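Local coordinates for protein cytosolic phospholipase A2 delta (Homo sapiens, PDB 5IZ5) that hydrolyses glycerophospholipids at the sn-2 position in a calcium-dependent way, releasing a free fatty acid, with a preference for linoleic acid, at residues I155-I160 / H285-N289; F494-G498 / D624-W628; F506-M512 / P607-L613; L615-C620 / D634-L640. The protein carries 3 engineered substitutions. All coordinates share one frame; numbering follows the deposited sequence.

Interaction 1: residues I155-I160 / H285-N289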
loop_
_atom_site.group_PDB
_atom_site.type_symbol
_atom_site.label_atom_id
_atom_site.label_comp_id
_atom_site.label_asym_id
_atom_site.label_seq_id
_atom_site.Cartn_x
_atom_site.Cartn_y
_atom_site.Cartn_z
ATOM N N ILE B 155 -15.385 -16.863 2.823
ATOM C CA ILE B 155 -15.626 -15.520 3.362
ATOM C C ILE B 155 -15.253 -14.507 2.284
ATOM O O ILE B 155 -14.150 -14.582 1.741
ATOM C CB ILE B 155 -14.795 -15.236 4.631
ATOM C CG1 ILE B 155 -15.103 -16.286 5.707
ATOM C CG2 ILE B 155 -15.093 -13.835 5.168
ATOM C CD1 ILE B 155 -14.144 -16.278 6.883
ATOM N N THR B 156 -16.161 -13.575 1.976
ATOM C CA THR B 156 -15.922 -12.561 0.942
ATOM C C THR B 156 -16.451 -11.168 1.265
ATOM O O THR B 156 -17.324 -11.008 2.106
ATOM C CB THR B 156 -16.661 -12.889 -0.362
ATOM O OG1 THR B 156 -17.288 -14.170 -0.278
ATOM C CG2 THR B 156 -15.743 -12.824 -1.505
ATOM N N ASN B 157 -15.939 -10.174 0.539
ATOM C CA ASN B 157 -16.585 -8.868 0.405
ATOM C C ASN B 157 -17.042 -8.655 -1.049
ATOM O O ASN B 157 -17.270 -7.524 -1.475
ATOM C CB ASN B 157 -15.648 -7.740 0.830
ATOM C CG ASN B 157 -14.360 -7.714 0.029
ATOM O OD1 ASN B 157 -14.225 -8.402 -0.987
ATOM N ND2 ASN B 157 -13.411 -6.902 0.473
ATOM N N LYS B 158 -17.133 -9.757 -1.798
ATOM C CA LYS B 158 -17.540 -9.797 -3.213
ATOM C C LYS B 158 -16.463 -9.362 -4.215
ATOM O O LYS B 158 -16.720 -9.344 -5.419
ATOM C CB LYS B 158 -18.843 -9.020 -3.448
ATOM C CG LYS B 158 -20.013 -9.506 -2.606
ATOM C CD LYS B 158 -20.306 -10.979 -2.839
ATOM C CE LYS B 158 -21.512 -11.415 -2.018
ATOM N NZ LYS B 158 -22.439 -12.328 -2.742
ATOM N N VAL B 159 -15.263 -9.032 -3.736
ATOM C CA VAL B 159 -14.116 -8.830 -4.640
ATOM C C VAL B 159 -12.944 -9.731 -4.230
ATOM O O VAL B 159 -12.359 -10.388 -5.078
ATOM C CB VAL B 159 -13.726 -7.341 -4.856
ATOM C CG1 VAL B 159 -14.790 -6.396 -4.328
ATOM C CG2 VAL B 159 -12.352 -7.017 -4.303
ATOM N N ILE B 160 -12.646 -9.794 -2.935
ATOM C CA ILE B 160 -11.651 -10.712 -2.400
ATOM C C ILE B 160 -12.368 -11.872 -1.727
ATOM O O ILE B 160 -13.352 -11.650 -1.034
ATOM C CB ILE B 160 -10.795 -10.010 -1.322
ATOM C CG1 ILE B 160 -9.783 -9.037 -1.954
ATOM C CG2 ILE B 160 -10.105 -11.004 -0.395
ATOM C CD1 ILE B 160 -8.780 -9.658 -2.902
ATOM N N HIS B 285 -9.494 -7.623 7.702
ATOM C CA HIS B 285 -10.874 -7.134 7.634
ATOM C C HIS B 285 -11.289 -6.991 6.169
ATOM O O HIS B 285 -10.654 -6.277 5.404
ATOM C CB HIS B 285 -11.002 -5.749 8.317
ATOM C CG HIS B 285 -10.383 -5.663 9.686
ATOM N ND1 HIS B 285 -9.888 -4.480 10.204
ATOM C CD2 HIS B 285 -10.180 -6.602 10.643
ATOM C CE1 HIS B 285 -9.413 -4.696 11.419
ATOM N NE2 HIS B 285 -9.574 -5.976 11.708
ATOM N N LEU B 286 -12.360 -7.668 5.782
ATOM C CA LEU B 286 -12.859 -7.609 4.420
ATOM C C LEU B 286 -14.196 -6.888 4.380
ATOM O O LEU B 286 -15.188 -7.400 4.880
ATOM C CB LEU B 286 -13.061 -9.023 3.895
ATOM C CG LEU B 286 -11.834 -9.915 3.768
ATOM C CD1 LEU B 286 -12.269 -11.228 3.140
ATOM C CD2 LEU B 286 -10.712 -9.280 2.964
ATOM N N GLY B 287 -14.232 -5.719 3.755
ATOM C CA GLY B 287 -15.482 -4.980 3.596
ATOM C C GLY B 287 -15.217 -3.609 3.019
ATOM O O GLY B 287 -14.119 -3.082 3.171
ATOM N N PHE B 288 -16.225 -3.032 2.367
ATOM C CA PHE B 288 -16.086 -1.726 1.713
ATOM C C PHE B 288 -16.771 -0.590 2.447
ATOM O O PHE B 288 -17.106 0.431 1.861
ATOM C CB PHE B 288 -16.607 -1.800 0.285
ATOM C CG PHE B 288 -15.703 -2.549 -0.620
ATOM C CD1 PHE B 288 -14.639 -1.905 -1.227
ATOM C CD2 PHE B 288 -15.892 -3.905 -0.837
ATOM C CE1 PHE B 288 -13.789 -2.592 -2.057
ATOM C CE2 PHE B 288 -15.045 -4.604 -1.666
ATOM C CZ PHE B 288 -13.988 -3.944 -2.281
ATOM N N ASN B 289 -16.980 -0.756 3.736
ATOM C CA ASN B 289 -17.498 0.332 4.516
ATOM C C ASN B 289 -16.531 0.562 5.634
ATOM O O ASN B 289 -15.534 -0.150 5.766
ATOM C CB ASN B 289 -18.928 0.038 4.960
ATOM C CG ASN B 289 -19.935 0.311 3.846
ATOM O OD1 ASN B 289 -20.221 1.467 3.502
ATOM N ND2 ASN B 289 -20.457 -0.752 3.261
#
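N157 and G287 bring the two backbones to their closest, 5.1 Å between CA atoms, and no hydrogen bond bridges the segments, so side chains do the joining. N157 stands where the chain turns from strand 152-156 into the antiparallel strand 160-172. Its OD1 takes two backbone N-H groups of its own segment, V159 N at 3.0 Å and I160 N at 2.9 Å, the first of which closes an Asx turn; the I160 donor lies in the carbonyl plane, the V159 donor tilted from it. Because CG sits between the backbone N and the carbonyl carbon (chi1 58°), the amide can fold back over the turn while ND2 reaches outward to 3.5 Å from F288 CE2. Amide and ring planes are 36° apart. The same ring is met by V159, whose CG1 comes tightly to 3.2 Å from CE2. On the other flank of N157, L286 pushes its two methyls in, CD2 3.8 Å from I160 CG2 and CD1 farther off beside I155 CG2. N157 ND2 also donates to Y497 O. Cutting N157 back to an alanine would remove the acceptor shared by V159 and I160 and the donor to Y497 O, and the turn would probably be free to shift. One buried amide thus ties a turn of the C2-side sheet to the mixed catalytic sheet within an otherwise apolar seam.

Interaction 2: residues F494-G498 / D624-W628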
loop_
_atom_site.group_PDB
_atom_site.type_symbol
_atom_site.label_atom_id
_atom_site.label_comp_id
_atom_site.label_asym_id
_atom_site.label_seq_id
_atom_site.Cartn_x
_atom_site.Cartn_y
_atom_site.Cartn_z
ATOM N N PHE B 494 -6.137 -1.536 1.336
ATOM C CA PHE B 494 -6.340 -1.210 -0.055
ATOM C C PHE B 494 -7.764 -0.764 -0.270
ATOM O O PHE B 494 -8.691 -1.531 -0.016
ATOM C CB PHE B 494 -6.105 -2.453 -0.932
ATOM C CG PHE B 494 -4.674 -2.842 -1.074
ATOM C CD1 PHE B 494 -3.989 -2.550 -2.244
ATOM C CD2 PHE B 494 -4.015 -3.548 -0.066
ATOM C CE1 PHE B 494 -2.672 -2.925 -2.396
ATOM C CE2 PHE B 494 -2.694 -3.922 -0.214
ATOM C CZ PHE B 494 -2.023 -3.606 -1.384
ATOM N N LEU B 495 -7.931 0.452 -0.783
ATOM C CA LEU B 495 -9.251 0.950 -1.159
ATOM C C LEU B 495 -9.887 0.077 -2.267
ATOM O O LEU B 495 -11.058 -0.266 -2.205
ATOM C CB LEU B 495 -9.158 2.422 -1.595
ATOM C CG LEU B 495 -8.678 3.433 -0.539
ATOM C CD1 LEU B 495 -8.480 4.820 -1.149
ATOM C CD2 LEU B 495 -9.631 3.505 0.645
ATOM N N LYS B 496 -9.093 -0.326 -3.252
ATOM C CA LYS B 496 -9.590 -1.145 -4.367
ATOM C C LYS B 496 -10.139 -2.528 -3.943
ATOM O O LYS B 496 -11.145 -2.998 -4.486
ATOM C CB LYS B 496 -8.468 -1.336 -5.397
ATOM C CG LYS B 496 -8.843 -2.050 -6.699
ATOM C CD LYS B 496 -7.663 -2.856 -7.262
ATOM C CE LYS B 496 -6.677 -2.015 -8.031
ATOM N NZ LYS B 496 -5.818 -2.886 -8.875
ATOM N N TYR B 497 -9.491 -3.176 -2.978
ATOM C CA TYR B 497 -9.841 -4.561 -2.609
ATOM C C TYR B 497 -10.718 -4.663 -1.351
ATOM O O TYR B 497 -11.189 -5.759 -0.994
ATOM C CB TYR B 497 -8.578 -5.398 -2.402
ATOM C CG TYR B 497 -7.649 -5.491 -3.592
ATOM C CD1 TYR B 497 -7.993 -6.224 -4.716
ATOM C CD2 TYR B 497 -6.413 -4.874 -3.574
ATOM C CE1 TYR B 497 -7.134 -6.311 -5.805
ATOM C CE2 TYR B 497 -5.545 -4.958 -4.644
ATOM C CZ TYR B 497 -5.910 -5.680 -5.760
ATOM O OH TYR B 497 -5.052 -5.768 -6.828
ATOM N N GLY B 498 -10.929 -3.534 -0.675
ATOM C CA GLY B 498 -11.727 -3.516 0.543
ATOM C C GLY B 498 -11.168 -4.434 1.617
ATOM O O GLY B 498 -11.901 -5.201 2.233
ATOM N N ASP B 624 -17.041 -0.568 -6.093
ATOM C CA ASP B 624 -15.819 -0.014 -5.521
ATOM C C ASP B 624 -14.536 -0.495 -6.183
ATOM O O ASP B 624 -13.595 0.278 -6.303
ATOM C CB ASP B 624 -15.768 -0.276 -4.027
ATOM C CG ASP B 624 -16.973 0.283 -3.307
ATOM O OD1 ASP B 624 -17.353 1.435 -3.597
ATOM O OD2 ASP B 624 -17.547 -0.431 -2.462
ATOM N N PHE B 625 -14.488 -1.745 -6.631
ATOM C CA PHE B 625 -13.311 -2.235 -7.343
ATOM C C PHE B 625 -13.235 -1.507 -8.686
ATOM O O PHE B 625 -12.173 -1.040 -9.103
ATOM C CB PHE B 625 -13.395 -3.744 -7.589
ATOM C CG PHE B 625 -12.260 -4.274 -8.409
ATOM C CD1 PHE B 625 -11.067 -4.621 -7.803
ATOM C CD2 PHE B 625 -12.369 -4.391 -9.792
ATOM C CE1 PHE B 625 -10.004 -5.092 -8.551
ATOM C CE2 PHE B 625 -11.312 -4.863 -10.542
ATOM C CZ PHE B 625 -10.124 -5.208 -9.923
ATOM N N SER B 626 -14.385 -1.426 -9.350
ATOM C CA SER B 626 -14.493 -0.729 -10.647
ATOM C C SER B 626 -14.061 0.731 -10.547
ATOM O O SER B 626 -13.416 1.247 -11.452
ATOM C CB SER B 626 -15.916 -0.827 -11.211
ATOM O OG SER B 626 -16.144 -2.083 -11.822
ATOM N N THR B 627 -14.369 1.374 -9.427
ATOM C CA THR B 627 -13.963 2.763 -9.201
ATOM C C THR B 627 -12.454 2.897 -9.269
ATOM O O THR B 627 -11.941 3.811 -9.901
ATOM C CB THR B 627 -14.410 3.255 -7.823
ATOM O OG1 THR B 627 -15.836 3.199 -7.731
ATOM C CG2 THR B 627 -13.949 4.677 -7.564
ATOM N N TRP B 628 -11.751 1.985 -8.607
ATOM C CA TRP B 628 -10.293 2.059 -8.494
ATOM C C TRP B 628 -9.543 1.251 -9.552
ATOM O O TRP B 628 -8.323 1.325 -9.622
ATOM C CB TRP B 628 -9.866 1.647 -7.083
ATOM C CG TRP B 628 -10.472 2.553 -6.062
ATOM C CD1 TRP B 628 -11.471 2.250 -5.181
ATOM C CD2 TRP B 628 -10.157 3.932 -5.854
ATOM N NE1 TRP B 628 -11.779 3.351 -4.419
ATOM C CE2 TRP B 628 -10.987 4.398 -4.814
ATOM C CE3 TRP B 628 -9.245 4.820 -6.441
ATOM C CZ2 TRP B 628 -10.936 5.712 -4.346
ATOM C CZ3 TRP B 628 -9.193 6.129 -5.973
ATOM C CH2 TRP B 628 -10.034 6.560 -4.935
#
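K496, W628 and F625 make up most of this contact, in which the loop between strands 492-494 and 499-501 packs on helix 623-628. The lysine works through its carbon chain. Its CB meets W628 CB at 3.7 Å, and CG and CD run beside the phenylalanine, pointing the same way, with CD 3.5 Å from F625 CE1. With CG anti to the backbone N (chi1 -174°) and the chain bent further on, CD also lies over one face of the Y497 ring, so the aliphatic part is held between two aromatic residues. The W628 indole is flanked as well: L495 CB sits over its five-membered ring, 4.2 Å from the centroid in a CH-pi contact, while T627 CG2 lies over the opposite face. The charged end passes out of the contact to salt bridges with E483 and D634. No hydrogen bond crosses between 494-498 and 624-628; the buried lysine gives hydrocarbon to the interface and carries its charge to two carboxylates, which probably stabilise its protonated form.

Interaction 3: residues F506-M512 / P607-L613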
loop_
_atom_site.group_PDB
_atom_site.type_symbol
_atom_site.label_atom_id
_atom_site.label_comp_id
_atom_site.label_asym_id
_atom_site.label_seq_id
_atom_site.Cartn_x
_atom_site.Cartn_y
_atom_site.Cartn_z
ATOM N N PHE B 506 0.520 -4.332 10.238
ATOM C CA PHE B 506 1.084 -4.009 8.928
ATOM C C PHE B 506 2.582 -4.284 8.930
ATOM O O PHE B 506 3.322 -3.740 9.751
ATOM C CB PHE B 506 0.838 -2.552 8.531
ATOM C CG PHE B 506 1.600 -2.148 7.312
ATOM C CD1 PHE B 506 1.166 -2.534 6.054
ATOM C CD2 PHE B 506 2.777 -1.426 7.426
ATOM C CE1 PHE B 506 1.877 -2.190 4.923
ATOM C CE2 PHE B 506 3.492 -1.077 6.302
ATOM C CZ PHE B 506 3.044 -1.460 5.053
ATOM N N GLY B 507 3.015 -5.117 7.991
ATOM C CA GLY B 507 4.390 -5.593 7.959
ATOM C C GLY B 507 4.534 -7.020 8.465
ATOM O O GLY B 507 5.612 -7.602 8.363
ATOM N N SER B 508 3.460 -7.583 9.016
ATOM C CA SER B 508 3.467 -8.987 9.434
ATOM C C SER B 508 3.169 -9.870 8.242
ATOM O O SER B 508 2.747 -9.387 7.194
ATOM C CB SER B 508 2.461 -9.242 10.565
ATOM O OG SER B 508 2.889 -8.625 11.768
ATOM N N GLU B 509 3.390 -11.167 8.408
ATOM C CA GLU B 509 3.201 -12.127 7.327
ATOM C C GLU B 509 1.842 -12.798 7.449
ATOM O O GLU B 509 1.430 -13.192 8.539
ATOM C CB GLU B 509 4.324 -13.167 7.342
ATOM C CG GLU B 509 5.673 -12.574 6.958
ATOM C CD GLU B 509 6.846 -13.500 7.217
ATOM O OE1 GLU B 509 6.631 -14.674 7.590
ATOM O OE2 GLU B 509 7.994 -13.033 7.056
ATOM N N PHE B 510 1.160 -12.928 6.318
ATOM C CA PHE B 510 -0.199 -13.413 6.279
ATOM C C PHE B 510 -0.351 -14.479 5.224
ATOM O O PHE B 510 0.434 -14.546 4.272
ATOM C CB PHE B 510 -1.158 -12.272 5.918
ATOM C CG PHE B 510 -1.304 -11.223 6.988
ATOM C CD1 PHE B 510 -2.425 -11.201 7.809
ATOM C CD2 PHE B 510 -0.335 -10.247 7.164
ATOM C CE1 PHE B 510 -2.570 -10.228 8.781
ATOM C CE2 PHE B 510 -0.477 -9.269 8.135
ATOM C CZ PHE B 510 -1.599 -9.261 8.941
ATOM N N PHE B 511 -1.389 -15.296 5.390
ATOM C CA PHE B 511 -1.829 -16.214 4.353
ATOM C C PHE B 511 -3.341 -16.428 4.432
ATOM O O PHE B 511 -3.883 -16.805 5.472
ATOM C CB PHE B 511 -1.121 -17.557 4.466
ATOM C CG PHE B 511 -1.573 -18.553 3.437
ATOM C CD1 PHE B 511 -2.351 -19.650 3.799
ATOM C CD2 PHE B 511 -1.254 -18.372 2.102
ATOM C CE1 PHE B 511 -2.782 -20.560 2.845
ATOM C CE2 PHE B 511 -1.680 -19.277 1.140
ATOM C CZ PHE B 511 -2.449 -20.369 1.514
ATOM N N MET B 512 -4.018 -16.186 3.317
ATOM C CA MET B 512 -5.473 -16.322 3.222
ATOM C C MET B 512 -6.201 -15.570 4.339
ATOM O O MET B 512 -7.188 -16.061 4.900
ATOM C CB MET B 512 -5.874 -17.799 3.219
ATOM C CG MET B 512 -7.255 -18.080 2.650
ATOM S SD MET B 512 -7.322 -17.838 0.885
ATOM C CE MET B 512 -6.388 -19.253 0.301
ATOM N N PRO B 607 5.843 -7.266 3.490
ATOM C CA PRO B 607 5.011 -8.447 3.312
ATOM C C PRO B 607 3.574 -8.065 2.992
ATOM O O PRO B 607 3.040 -7.129 3.590
ATOM C CB PRO B 607 5.097 -9.138 4.677
ATOM C CG PRO B 607 6.424 -8.726 5.216
ATOM C CD PRO B 607 6.580 -7.299 4.767
ATOM N N ASN B 608 2.975 -8.771 2.044
ATOM C CA ASN B 608 1.630 -8.466 1.602
ATOM C C ASN B 608 0.577 -9.142 2.479
ATOM O O ASN B 608 0.421 -10.360 2.440
ATOM C CB ASN B 608 1.460 -8.921 0.155
ATOM C CG ASN B 608 0.084 -8.613 -0.393
ATOM O OD1 ASN B 608 -0.690 -7.856 0.204
ATOM N ND2 ASN B 608 -0.214 -9.158 -1.556
ATOM N N PHE B 609 -0.162 -8.345 3.247
ATOM C CA PHE B 609 -1.227 -8.883 4.098
ATOM C C PHE B 609 -2.381 -9.533 3.318
ATOM O O PHE B 609 -3.177 -10.267 3.890
ATOM C CB PHE B 609 -1.743 -7.834 5.110
ATOM C CG PHE B 609 -2.183 -6.527 4.502
ATOM C CD1 PHE B 609 -3.475 -6.359 4.030
ATOM C CD2 PHE B 609 -1.314 -5.445 4.455
ATOM C CE1 PHE B 609 -3.880 -5.143 3.491
ATOM C CE2 PHE B 609 -1.714 -4.235 3.908
ATOM C CZ PHE B 609 -2.996 -4.087 3.429
ATOM N N LEU B 610 -2.461 -9.276 2.014
ATOM C CA LEU B 610 -3.437 -9.944 1.162
ATOM C C LEU B 610 -2.987 -11.316 0.641
ATOM O O LEU B 610 -3.769 -11.989 -0.035
ATOM C CB LEU B 610 -3.771 -9.055 -0.044
ATOM C CG LEU B 610 -4.267 -7.637 0.242
ATOM C CD1 LEU B 610 -4.688 -6.963 -1.054
ATOM C CD2 LEU B 610 -5.423 -7.636 1.233
ATOM N N GLN B 611 -1.754 -11.729 0.943
ATOM C CA GLN B 611 -1.173 -12.931 0.331
ATOM C C GLN B 611 -2.091 -14.157 0.379
ATOM O O GLN B 611 -2.630 -14.510 1.427
ATOM C CB GLN B 611 0.172 -13.294 0.973
ATOM C CG GLN B 611 0.835 -14.496 0.305
ATOM C CD GLN B 611 2.234 -14.804 0.820
ATOM O OE1 GLN B 611 2.721 -14.206 1.780
ATOM N NE2 GLN B 611 2.875 -15.768 0.189
ATOM N N GLY B 612 -2.279 -14.788 -0.771
ATOM C CA GLY B 612 -3.033 -16.030 -0.844
ATOM C C GLY B 612 -4.527 -15.865 -1.035
ATOM O O GLY B 612 -5.188 -16.791 -1.497
ATOM N N LEU B 613 -5.070 -14.689 -0.720
ATOM C CA LEU B 613 -6.481 -14.421 -0.979
ATOM C C LEU B 613 -6.727 -14.458 -2.476
ATOM O O LEU B 613 -5.820 -14.186 -3.274
ATOM C CB LEU B 613 -6.888 -13.060 -0.410
ATOM C CG LEU B 613 -6.807 -12.950 1.113
ATOM C CD1 LEU B 613 -6.936 -11.502 1.555
ATOM C CD2 LEU B 613 -7.863 -13.828 1.775
HETATM O O HOH W 1 1.901 -6.876 6.194
HETATM O O HOH W 2 2.397 -11.757 4.004
#
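Two waters do much of the hydrogen bonding between G507-F510 and P607-N608, which run in the same direction. One water accepts from G507 N at 2.8 Å and donates to S508 O and P607 O; the other accepts from F510 N and donates to N608 O. M512 N bonds directly to Q611 O, 2.9 Å. F510 CG stands anti to the carbonyl carbon (chi1 -69°), which turns one ring face to F609 CB, 3.8 Å from the centroid in a CH-pi contact; F609 CE2 meets the edge of the F506 ring, 4.0 Å from F506 CD1. With an alanine at F510 the ring is gone, and F609 CB is likely to lose the face it rests on, opening a gap. F510 belongs to strand 509-511, half of a short hairpin with 514-517; 607-613 is built of overlapping turns, type I from N608 to Q611 and type II from L610 to L613. At G612 a CB would clash with F511 CD2. M512 CE lies 3.3 Å from G612 O.

Interaction 4: residues L615-C620 / D634-L640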
loop_
_atom_site.group_PDB
_atom_site.type_symbol
_atom_site.label_atom_id
_atom_site.label_comp_id
_atom_site.label_asym_id
_atom_site.label_seq_id
_atom_site.Cartn_x
_atom_site.Cartn_y
_atom_site.Cartn_z
ATOM N N LEU B 615 -9.478 -13.740 -6.004
ATOM C CA LEU B 615 -10.457 -12.801 -6.538
ATOM C C LEU B 615 -11.800 -13.480 -6.735
ATOM O O LEU B 615 -11.866 -14.593 -7.245
ATOM C CB LEU B 615 -9.981 -12.192 -7.864
ATOM C CG LEU B 615 -8.855 -11.151 -7.834
ATOM C CD1 LEU B 615 -9.165 -10.036 -6.845
ATOM C CD2 LEU B 615 -7.503 -11.779 -7.524
ATOM N N HIS B 616 -12.870 -12.779 -6.375
ATOM C CA HIS B 616 -14.234 -13.278 -6.547
ATOM C C HIS B 616 -14.548 -13.372 -8.040
ATOM O O HIS B 616 -14.003 -12.615 -8.843
ATOM C CB HIS B 616 -15.225 -12.339 -5.855
ATOM C CG HIS B 616 -16.576 -12.937 -5.629
ATOM N ND1 HIS B 616 -17.529 -13.027 -6.619
ATOM C CD2 HIS B 616 -17.138 -13.471 -4.523
ATOM C CE1 HIS B 616 -18.613 -13.603 -6.138
ATOM N NE2 HIS B 616 -18.404 -13.875 -4.865
ATOM N N GLN B 617 -15.412 -14.308 -8.415
ATOM C CA GLN B 617 -15.772 -14.519 -9.826
ATOM C C GLN B 617 -16.279 -13.247 -10.511
ATOM O O GLN B 617 -15.989 -13.008 -11.681
ATOM C CB GLN B 617 -16.813 -15.636 -9.947
ATOM C CG GLN B 617 -17.328 -15.918 -11.355
ATOM C CD GLN B 617 -16.243 -16.269 -12.364
ATOM O OE1 GLN B 617 -16.246 -15.748 -13.472
ATOM N NE2 GLN B 617 -15.327 -17.157 -11.996
ATOM N N ASP B 618 -17.007 -12.407 -9.792
ATOM C CA ASP B 618 -17.484 -11.176 -10.407
ATOM C C ASP B 618 -16.886 -9.926 -9.755
ATOM O O ASP B 618 -17.519 -8.872 -9.706
ATOM C CB ASP B 618 -19.026 -11.128 -10.562
ATOM C CG ASP B 618 -19.761 -11.814 -9.446
ATOM O OD1 ASP B 618 -20.259 -12.952 -9.624
ATOM O OD2 ASP B 618 -19.849 -11.186 -8.387
ATOM N N TYR B 619 -15.633 -10.044 -9.311
ATOM C CA TYR B 619 -14.884 -8.903 -8.766
ATOM C C TYR B 619 -14.927 -7.668 -9.688
ATOM O O TYR B 619 -15.036 -6.540 -9.209
ATOM C CB TYR B 619 -13.420 -9.278 -8.457
ATOM C CG TYR B 619 -12.512 -9.319 -9.664
ATOM C CD1 TYR B 619 -12.558 -10.377 -10.564
ATOM C CD2 TYR B 619 -11.590 -8.308 -9.893
ATOM C CE1 TYR B 619 -11.719 -10.417 -11.666
ATOM C CE2 TYR B 619 -10.746 -8.337 -10.986
ATOM C CZ TYR B 619 -10.814 -9.392 -11.871
ATOM O OH TYR B 619 -9.973 -9.427 -12.958
ATOM N N CYS B 620 -14.843 -7.880 -10.999
ATOM C CA CYS B 620 -14.831 -6.763 -11.963
ATOM C C CYS B 620 -16.051 -5.866 -11.923
ATOM O O CYS B 620 -15.927 -4.653 -12.064
ATOM C CB CYS B 620 -14.689 -7.261 -13.394
ATOM S SG CYS B 620 -12.993 -7.342 -13.941
ATOM N N ASP B 634 -6.162 -4.800 -14.448
ATOM C CA ASP B 634 -7.160 -5.245 -13.478
ATOM C C ASP B 634 -8.117 -6.298 -14.039
ATOM O O ASP B 634 -8.644 -7.118 -13.286
ATOM C CB ASP B 634 -7.911 -4.045 -12.905
ATOM C CG ASP B 634 -6.999 -3.129 -12.102
ATOM O OD1 ASP B 634 -5.884 -3.544 -11.724
ATOM O OD2 ASP B 634 -7.382 -1.981 -11.848
ATOM N N SER B 635 -8.308 -6.305 -15.357
ATOM C CA SER B 635 -9.088 -7.385 -16.002
ATOM C C SER B 635 -8.329 -8.736 -16.010
ATOM O O SER B 635 -8.874 -9.749 -16.456
ATOM C CB SER B 635 -9.531 -6.997 -17.429
ATOM O OG SER B 635 -8.467 -7.095 -18.361
ATOM N N MET B 636 -7.087 -8.737 -15.513
ATOM C CA MET B 636 -6.251 -9.938 -15.417
ATOM C C MET B 636 -6.130 -10.385 -13.961
ATOM O O MET B 636 -5.199 -9.988 -13.248
ATOM C CB MET B 636 -4.854 -9.686 -15.990
ATOM C CG MET B 636 -4.843 -9.322 -17.468
ATOM S SD MET B 636 -5.427 -10.632 -18.568
ATOM C CE MET B 636 -4.081 -11.809 -18.445
ATOM N N PRO B 637 -7.064 -11.232 -13.516
ATOM C CA PRO B 637 -7.122 -11.537 -12.094
ATOM C C PRO B 637 -5.908 -12.306 -11.558
ATOM O O PRO B 637 -5.499 -12.077 -10.420
ATOM C CB PRO B 637 -8.414 -12.347 -11.972
ATOM C CG PRO B 637 -8.556 -13.000 -13.300
ATOM C CD PRO B 637 -8.074 -11.983 -14.285
ATOM N N SER B 638 -5.310 -13.173 -12.370
ATOM C CA SER B 638 -4.100 -13.882 -11.946
ATOM C C SER B 638 -2.889 -12.954 -11.766
ATOM O O SER B 638 -1.939 -13.320 -11.078
ATOM C CB SER B 638 -3.770 -15.023 -12.915
ATOM O OG SER B 638 -3.751 -14.567 -14.255
ATOM N N GLN B 639 -2.928 -11.759 -12.364
ATOM C CA GLN B 639 -1.843 -10.777 -12.234
ATOM C C GLN B 639 -2.115 -9.678 -11.198
ATOM O O GLN B 639 -1.384 -8.692 -11.153
ATOM C CB GLN B 639 -1.558 -10.115 -13.585
ATOM C CG GLN B 639 -1.581 -11.069 -14.773
ATOM C CD GLN B 639 -1.163 -10.394 -16.071
ATOM O OE1 GLN B 639 -1.750 -9.384 -16.479
ATOM N NE2 GLN B 639 -0.147 -10.948 -16.732
ATOM N N LEU B 640 -3.145 -9.838 -10.368
ATOM C CA LEU B 640 -3.448 -8.830 -9.342
ATOM C C LEU B 640 -2.640 -9.033 -8.059
ATOM O O LEU B 640 -1.927 -10.018 -7.923
ATOM C CB LEU B 640 -4.954 -8.800 -9.057
ATOM C CG LEU B 640 -5.823 -8.250 -10.195
ATOM C CD1 LEU B 640 -7.258 -8.065 -9.736
ATOM C CD2 LEU B 640 -5.286 -6.935 -10.739
#
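L640 CD1 sits at the apolar centre, 3.7 Å from Y619 CE2 and 4.0 Å from L615 CG, the tyrosine coming from the opposite direction and L615 crossing at about a right angle. P637 adds its ring beside the phenol, CB 3.8 Å from Y619 CZ. Within its own segment the aromatic ring is lined on both faces, by L615 CB over one and C620 SG over the other. The fold here is a pair of connecting loops around helices 623-628 and 631-634: a type I turn from H616, steadied by D618 N pointing almost straight at H616 ND1 in the imidazole plane, ends at Y619, whose ring reaches the 3-10 segment that begins at P637. F625, from the first of those helices, meets Y619 edge-to-face. At chi1 79° Y619 CG is flanked by both backbone neighbours, which aims the phenol at the other loop. There OH passes 3.4 Å from P637 CD and donates to D634 O at 2.7 Å, in the carbonyl plane, at the end of helix 631-634.

In the fold
Interaction 1 closes first along the chain, joining the antiparallel sheet built mostly from the C2 side, which strand 614-615 joins, to the mixed catalytic sheet; the other three follow, all within the catalytic domain. Interaction 3 is nested inside the loop closed by interaction 2, while 2 and 4 interleave, with centres about 12 Å apart and S626 packed on C620. Interactions 1 and 2 are closest, about 10 Å between centres, joined by a probable hydrogen bond from G287 N to G498 O. Another, between V159 O and H616 N, links interactions 1 and 4, and I160 touches L613 of interaction 3. Together they form one continuous packed region where the C2 side meets the catalytic domain, away from the nucleophile S365.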